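Local coordinates for protein pyruvate kinase (Pseudomonas aeruginosa, PDB 6QXL) that probably catalyses the last step of glycolysis, passing the phosphoryl group of phosphoenolpyruvate to ADP to yield pyruvate and ATP, at residues 282-287 and 299-304. Residues are numbered along the deposited sequence; the frame is centred on the assembly and turned at random.
Sequences TQMMES and VSDVAN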
# COMPACT_ATOMS: atom_id res chain seq x y z
N THR A 282 5.84 28.98 -18.37
CA THR A 282 4.84 29.89 -18.90
C THR A 282 3.84 30.46 -17.90
O THR A 282 2.98 29.76 -17.38
CB THR A 282 4.15 29.29 -20.13
OG1 THR A 282 5.16 28.88 -21.07
CG2 THR A 282 3.27 30.30 -20.80
N GLN A 283 3.97 31.76 -17.65
CA GLN A 283 3.08 32.54 -16.80
C GLN A 283 3.09 32.11 -15.36
O GLN A 283 2.13 32.36 -14.64
CB GLN A 283 1.64 32.54 -17.34
CG GLN A 283 1.50 32.95 -18.80
CD GLN A 283 0.05 33.34 -19.14
OE1 GLN A 283 -0.82 32.49 -19.27
NE2 GLN A 283 -0.19 34.65 -19.24
N MET A 284 4.19 31.53 -14.92
CA MET A 284 4.27 31.08 -13.54
C MET A 284 4.17 32.26 -12.56
O MET A 284 3.61 32.13 -11.49
CB MET A 284 5.53 30.28 -13.32
CG MET A 284 5.64 29.12 -14.29
SD MET A 284 6.53 27.72 -13.60
CE MET A 284 5.25 27.03 -12.55
N MET A 285 4.70 33.42 -12.95
CA MET A 285 4.64 34.61 -12.11
C MET A 285 4.31 35.86 -12.90
O MET A 285 4.84 36.93 -12.65
CB MET A 285 5.94 34.73 -11.34
CG MET A 285 6.16 33.57 -10.39
SD MET A 285 7.38 33.98 -9.16
CE MET A 285 6.63 33.27 -7.69
N GLU A 286 3.37 35.73 -13.83
CA GLU A 286 3.07 36.78 -14.80
C GLU A 286 2.81 38.17 -14.18
O GLU A 286 3.26 39.18 -14.71
CB GLU A 286 1.86 36.38 -15.65
CG GLU A 286 1.71 37.16 -16.95
CD GLU A 286 2.62 36.66 -18.08
OE1 GLU A 286 3.62 35.96 -17.82
OE2 GLU A 286 2.34 36.99 -19.25
N SER A 287 2.14 38.22 -13.04
CA SER A 287 1.83 39.50 -12.45
C SER A 287 3.09 40.31 -12.14
O SER A 287 3.04 41.54 -12.04
CB SER A 287 0.98 39.35 -11.19
OG SER A 287 1.79 39.08 -10.06
N VAL A 299 2.28 31.91 -6.46
CA VAL A 299 3.00 31.15 -5.45
C VAL A 299 2.55 29.69 -5.47
O VAL A 299 3.39 28.79 -5.48
CB VAL A 299 2.80 31.75 -4.04
CG1 VAL A 299 3.32 30.81 -2.97
CG2 VAL A 299 3.53 33.09 -3.94
N SER A 300 1.25 29.47 -5.50
CA SER A 300 0.71 28.12 -5.52
C SER A 300 1.14 27.34 -6.77
O SER A 300 1.46 26.17 -6.68
CB SER A 300 -0.83 28.18 -5.46
OG SER A 300 -1.41 26.89 -5.52
N ASP A 301 1.15 28.01 -7.91
CA ASP A 301 1.49 27.36 -9.17
C ASP A 301 2.93 26.81 -9.12
O ASP A 301 3.18 25.65 -9.46
CB ASP A 301 1.34 28.35 -10.32
CG ASP A 301 1.67 27.75 -11.68
OD1 ASP A 301 1.28 26.60 -11.96
OD2 ASP A 301 2.31 28.46 -12.49
N VAL A 302 3.84 27.65 -8.63
CA VAL A 302 5.23 27.28 -8.58
C VAL A 302 5.42 26.15 -7.56
O VAL A 302 6.06 25.14 -7.84
CB VAL A 302 6.11 28.50 -8.25
CG1 VAL A 302 7.55 28.07 -8.01
CG2 VAL A 302 6.06 29.52 -9.38
N ALA A 303 4.85 26.34 -6.39
CA ALA A 303 4.99 25.35 -5.33
C ALA A 303 4.44 24.00 -5.76
O ALA A 303 5.04 22.95 -5.49
CB ALA A 303 4.29 25.82 -4.08
N ASN A 304 3.31 24.00 -6.45
CA ASN A 304 2.75 22.74 -6.89
C ASN A 304 3.59 22.08 -7.94
O ASN A 304 3.66 20.87 -7.97
CB ASN A 304 1.29 22.90 -7.35
CG ASN A 304 0.32 22.80 -6.19
OD1 ASN A 304 0.14 21.73 -5.63
ND2 ASN A 304 -0.28 23.91 -5.79
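Asp301 OD2, in a salt bridge with Arg248 NH2, which also hydrogen-bonds Thr282 O, is met by Met284, whose methyl CE lies 3.3 Å from Asp301 OD2. The two side chains cross at about a right angle. CG of Asp301 stands anti to its backbone N (chi1 -180°), which carries the carboxylate out from helix 296-307 to the loop, and Met284 CA comes to 3.4 Å from Asp301 OD2. The thioether chain bends at chi3 (78°), bringing CE back over the helix, 4.0 Å from Val302 CA. Next along the helix, Val302 turns its CG2 branch to the loop: Met284 CB lies 4.0 Å from Val302 CG2, and Met285 CE 4.2 Å from the same methyl. Met332 of helix 325-340 touches both methionines and Val302, adding to the apolar cluster, while Asp301 OD1 hydrogen-bonds Ser300 OG of the second subunit and Gln283 OE1 accepts a hydrogen bond from the backbone N of Arg296 of that subunit. Here the loop after barrel strand 277-281 folds against the following helix of the TIM barrel. With no hydrogen bond between 282-287 and 299-304, Met284 and Met285 pack on Asp301 and Val302, and one guanidinium links the segments, probably offsetting the buried carboxylate's charge.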